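Cytoplasmic export protein 1 (Saccharomyces cerevisiae, PDB 3VWA) binds tRNA and may collect it from nuclear export receptors at the nuclear pore and deliver aminoacylated tRNA to the translation machinery. Local coordinates at residues 363-368 / 405-410; 399-404 / 433-438. All coordinates share one frame; numbering follows the deposited sequence.

Interaction 1: residues 363-368 / 405-410; sequences IYLPKL and PCIVSC
L365, whose side chain meets I407 across the contact, gives its carbonyl oxygen to a tight backbone bond, L368 N to L365 O at 2.8 Å; L368 N also makes a weak bond to Y364 O. No hydrogen bond joins the two segments, so the contact rests on apolar packing. In its buried half, L365 CD1 lies 3.5 Å from I407 CG2, one methyl branch against another, while the two side chains cross obliquely. I407 has CG2 anti to its carbonyl carbon and CG1 well away from a staggered position (chi1 92°), and it is CG2 that meets the leucine. F385 of helix 374-387 touches both L365 and I407, making a three-residue cluster. The exposed half is thinner: P366 CG rests 4.1 Å from C406 CB, with C406 SG at much the same range. Here the backbones come nearest, P366 CA and C406 CA being 5.9 Å apart, and proline and cysteine are both exposed, whereas L365 and I407 are buried. Two successive helices of one layer meeting near their C-terminal ends, with a helix of the other layer behind them, are characteristic of a HEAT-repeat solenoid.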
# COMPACT_ATOMS: atom_id res chain seq x y z
N ILE A 363 -8.17 15.81 -1.00
CA ILE A 363 -8.55 14.65 -1.83
C ILE A 363 -8.35 13.29 -1.18
O ILE A 363 -9.18 12.42 -1.39
CB ILE A 363 -7.85 14.65 -3.22
CG1 ILE A 363 -8.44 15.76 -4.08
CG2 ILE A 363 -8.04 13.34 -3.96
CD1 ILE A 363 -7.45 16.43 -5.02
N TYR A 364 -7.27 13.10 -0.40
CA TYR A 364 -7.01 11.80 0.19
C TYR A 364 -7.44 11.67 1.68
O TYR A 364 -7.23 10.62 2.23
CB TYR A 364 -5.53 11.41 0.04
CG TYR A 364 -5.17 10.82 -1.33
CD1 TYR A 364 -5.22 9.44 -1.57
CD2 TYR A 364 -4.79 11.65 -2.37
CE1 TYR A 364 -4.93 8.90 -2.84
CE2 TYR A 364 -4.45 11.15 -3.62
CZ TYR A 364 -4.52 9.79 -3.86
OH TYR A 364 -4.21 9.38 -5.14
N LEU A 365 -8.03 12.71 2.30
CA LEU A 365 -8.31 12.71 3.75
C LEU A 365 -9.22 11.59 4.20
O LEU A 365 -8.90 10.91 5.16
CB LEU A 365 -8.90 14.06 4.25
CG LEU A 365 -8.16 14.80 5.38
CD1 LEU A 365 -9.00 15.96 5.87
CD2 LEU A 365 -7.62 13.97 6.55
N PRO A 366 -10.37 11.39 3.51
CA PRO A 366 -11.27 10.26 3.85
C PRO A 366 -10.53 8.93 3.83
O PRO A 366 -10.68 8.14 4.71
CB PRO A 366 -12.38 10.32 2.76
CG PRO A 366 -12.23 11.67 2.10
CD PRO A 366 -10.80 12.08 2.28
N LYS A 367 -9.65 8.73 2.87
CA LYS A 367 -8.81 7.55 2.87
C LYS A 367 -7.70 7.59 3.90
O LYS A 367 -7.14 6.57 4.15
CB LYS A 367 -8.16 7.35 1.49
CG LYS A 367 -9.14 7.19 0.36
CD LYS A 367 -8.70 6.05 -0.52
CE LYS A 367 -9.64 5.89 -1.70
NZ LYS A 367 -9.13 6.76 -2.80
N LEU A 368 -7.33 8.75 4.45
CA LEU A 368 -6.26 8.74 5.45
C LEU A 368 -6.78 8.38 6.85
O LEU A 368 -6.01 8.13 7.76
CB LEU A 368 -5.48 10.06 5.46
CG LEU A 368 -4.67 10.39 4.18
CD1 LEU A 368 -4.40 11.88 4.06
CD2 LEU A 368 -3.38 9.57 4.14
N PRO A 405 -17.78 17.10 6.27
CA PRO A 405 -18.55 15.94 6.63
C PRO A 405 -17.75 14.63 6.73
O PRO A 405 -18.14 13.73 7.46
CB PRO A 405 -19.55 15.83 5.49
CG PRO A 405 -19.78 17.26 5.14
CD PRO A 405 -18.38 17.82 5.13
N CYS A 406 -16.68 14.49 5.98
CA CYS A 406 -15.92 13.22 5.98
C CYS A 406 -15.03 13.11 7.23
O CYS A 406 -14.61 12.03 7.62
CB CYS A 406 -15.01 13.16 4.75
SG CYS A 406 -15.74 13.66 3.17
N ILE A 407 -14.68 14.20 7.86
CA ILE A 407 -13.81 13.98 9.02
C ILE A 407 -14.49 14.21 10.35
O ILE A 407 -13.93 13.97 11.42
CB ILE A 407 -12.40 14.65 8.89
CG1 ILE A 407 -12.35 16.03 9.48
CG2 ILE A 407 -11.84 14.57 7.44
CD1 ILE A 407 -13.37 16.99 8.94
N VAL A 408 -15.72 14.63 10.27
CA VAL A 408 -16.44 15.03 11.45
C VAL A 408 -16.56 13.90 12.49
O VAL A 408 -16.64 14.15 13.71
CB VAL A 408 -17.76 15.61 10.95
CG1 VAL A 408 -18.91 14.67 11.19
CG2 VAL A 408 -17.99 17.00 11.50
N SER A 409 -16.51 12.65 12.07
CA SER A 409 -16.65 11.55 13.09
C SER A 409 -15.37 11.30 13.87
O SER A 409 -15.37 10.61 14.90
CB SER A 409 -17.21 10.27 12.50
OG SER A 409 -16.31 9.60 11.68
N CYS A 410 -14.28 11.91 13.42
CA CYS A 410 -13.09 11.96 14.22
C CYS A 410 -13.07 12.95 15.37
O CYS A 410 -12.23 12.82 16.24
CB CYS A 410 -11.87 12.26 13.32
SG CYS A 410 -11.59 11.04 12.04

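Interaction 2: residues 399-404 / 433-438; sequences QTLKTI and VEIRTW
K402 and W438 supply the aromatic part of this contact. The lysine's CE methylene stands over one face of the indole, 3.7 Å from the centroid of the five-membered ring and 21° off its normal, a CH-pi contact. Beyond CG the lysine chain is extended, which carries CE across the ring and lets NZ continue toward CZ2 on the benzo side. The apolar part belongs to L401. Its CG is anti to the backbone N (chi1 173°), and the CD2 branch reaches the neighbouring helix, 3.8 Å from W438 CB and 3.9 Å from I435 CG2. The same methyl covers I435 O at 3.5 Å, a carbonyl that accepts a hydrogen bond from T439 OG1. L424 of helix 413-427 also touches L401, so the leucine sits between both layers of the solenoid. This is the side-by-side packing of a HEAT array: the two segments run nearly parallel, at 10°, with their axes 10.2 Å apart. An alanine in place of W438 would probably leave the K402 methylene without its aromatic platform and open a gap beside L398, which also touches the indole. No hydrogen bond crosses between the two segments. W438 NE1 makes only a weak bond to E434 OE2 at 3.4 Å, which can do little more than bias the indole toward its own helix. The E434 carboxylate also forms a salt bridge with K475 of the next helix, 474-487, whereas K402 NZ stays 5.6 Å from E434 OE2, opposite charges that are not in contact and could attract only at a distance. T437 OG1 bonds V433 O at 2.7 Å from above the carbonyl plane, and T437 N reaches that oxygen from the opposite face.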
# COMPACT_ATOMS: atom_id res chain seq x y z
N GLN A 399 -13.20 23.90 -0.96
CA GLN A 399 -12.90 22.48 -0.80
C GLN A 399 -12.77 22.07 0.66
O GLN A 399 -13.18 20.95 0.99
CB GLN A 399 -11.69 22.01 -1.59
CG GLN A 399 -11.88 22.10 -3.09
CD GLN A 399 -13.10 21.34 -3.58
OE1 GLN A 399 -14.06 21.94 -3.96
NE2 GLN A 399 -13.05 20.00 -3.57
N THR A 400 -12.17 22.91 1.50
CA THR A 400 -12.09 22.54 2.91
C THR A 400 -13.54 22.35 3.37
O THR A 400 -13.87 21.35 3.97
CB THR A 400 -11.38 23.62 3.76
OG1 THR A 400 -10.09 23.94 3.21
CG2 THR A 400 -11.18 23.15 5.17
N LEU A 401 -14.40 23.30 3.05
CA LEU A 401 -15.78 23.25 3.45
C LEU A 401 -16.46 21.95 3.09
O LEU A 401 -17.02 21.28 3.95
CB LEU A 401 -16.53 24.47 2.94
CG LEU A 401 -18.06 24.49 3.14
CD1 LEU A 401 -18.49 24.42 4.62
CD2 LEU A 401 -18.52 25.78 2.49
N LYS A 402 -16.35 21.56 1.84
CA LYS A 402 -16.99 20.33 1.34
C LYS A 402 -16.40 19.04 1.92
O LYS A 402 -16.88 17.92 1.65
CB LYS A 402 -16.77 20.23 -0.17
CG LYS A 402 -17.47 21.25 -1.03
CD LYS A 402 -17.47 20.71 -2.46
CE LYS A 402 -18.11 21.70 -3.43
NZ LYS A 402 -18.35 21.08 -4.77
N THR A 403 -15.30 19.16 2.63
CA THR A 403 -14.63 17.98 3.14
C THR A 403 -15.01 17.75 4.61
O THR A 403 -14.70 16.72 5.15
CB THR A 403 -13.09 18.16 2.96
OG1 THR A 403 -12.83 18.23 1.55
CG2 THR A 403 -12.28 17.03 3.52
N ILE A 404 -15.65 18.72 5.25
CA ILE A 404 -15.94 18.68 6.67
C ILE A 404 -16.75 17.44 7.07
O ILE A 404 -16.45 16.81 8.08
CB ILE A 404 -16.68 19.98 7.13
CG1 ILE A 404 -15.68 21.13 7.31
CG2 ILE A 404 -17.39 19.76 8.46
CD1 ILE A 404 -16.33 22.50 7.45
N VAL A 433 -20.11 33.32 -3.25
CA VAL A 433 -21.49 32.82 -3.24
C VAL A 433 -21.50 31.30 -3.14
O VAL A 433 -22.39 30.69 -2.49
CB VAL A 433 -22.31 33.32 -4.46
CG1 VAL A 433 -21.75 32.76 -5.77
CG2 VAL A 433 -23.79 32.96 -4.33
N GLU A 434 -20.52 30.68 -3.78
CA GLU A 434 -20.44 29.23 -3.78
C GLU A 434 -20.25 28.67 -2.32
O GLU A 434 -20.91 27.70 -1.91
CB GLU A 434 -19.41 28.80 -4.81
CG GLU A 434 -19.48 27.35 -5.25
CD GLU A 434 -20.78 26.99 -5.97
OE1 GLU A 434 -21.40 27.90 -6.58
OE2 GLU A 434 -21.17 25.80 -5.94
N ILE A 435 -19.44 29.35 -1.53
CA ILE A 435 -19.14 29.00 -0.18
C ILE A 435 -20.34 29.24 0.68
O ILE A 435 -20.66 28.40 1.53
CB ILE A 435 -17.90 29.78 0.37
CG1 ILE A 435 -16.64 29.33 -0.37
CG2 ILE A 435 -17.73 29.56 1.88
CD1 ILE A 435 -15.36 30.07 0.03
N ARG A 436 -21.02 30.38 0.49
CA ARG A 436 -22.33 30.62 1.15
C ARG A 436 -23.38 29.55 0.90
O ARG A 436 -24.06 29.12 1.87
CB ARG A 436 -22.88 32.04 0.91
CG ARG A 436 -21.82 33.13 1.30
CD ARG A 436 -22.40 34.49 1.54
NE ARG A 436 -23.23 34.96 0.41
CZ ARG A 436 -22.78 35.52 -0.71
NH1 ARG A 436 -23.67 35.91 -1.63
NH2 ARG A 436 -21.47 35.71 -0.92
N THR A 437 -23.53 29.15 -0.36
CA THR A 437 -24.47 28.11 -0.80
C THR A 437 -24.13 26.78 -0.09
O THR A 437 -25.01 26.16 0.55
CB THR A 437 -24.43 27.97 -2.36
OG1 THR A 437 -24.67 29.25 -2.96
CG2 THR A 437 -25.50 26.98 -2.90
N TRP A 438 -22.86 26.37 -0.16
CA TRP A 438 -22.45 25.09 0.40
C TRP A 438 -22.49 25.10 1.93
O TRP A 438 -22.79 24.05 2.53
CB TRP A 438 -21.07 24.65 -0.10
CG TRP A 438 -21.16 23.88 -1.39
CD1 TRP A 438 -21.04 24.38 -2.68
CD2 TRP A 438 -21.49 22.48 -1.55
NE1 TRP A 438 -21.23 23.39 -3.61
CE2 TRP A 438 -21.53 22.23 -3.00
CE3 TRP A 438 -21.80 21.43 -0.68
CZ2 TRP A 438 -21.81 20.98 -3.53
CZ3 TRP A 438 -22.09 20.18 -1.23
CH2 TRP A 438 -22.10 19.96 -2.61

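How the interactions relate
Helix 394-407, which lies within the HEAT repeat of residues 381-419, takes part in both contacts. Interaction 1 joins its C-terminal end to helix 355-368 before it, and interaction 2 joins its preceding turn to helix 433-446 after it, so together they link three successive helices of one layer. The contact centres are 15 Å apart, yet they touch: L365 CD1 of interaction 1 packs 4.2 Å from T403 CG2 of segment 399-404. The two differ in character, the first being slight and wholly apolar, the second larger and including an aromatic face. Both are helix packing within the solenoid of this tRNA-binding protein.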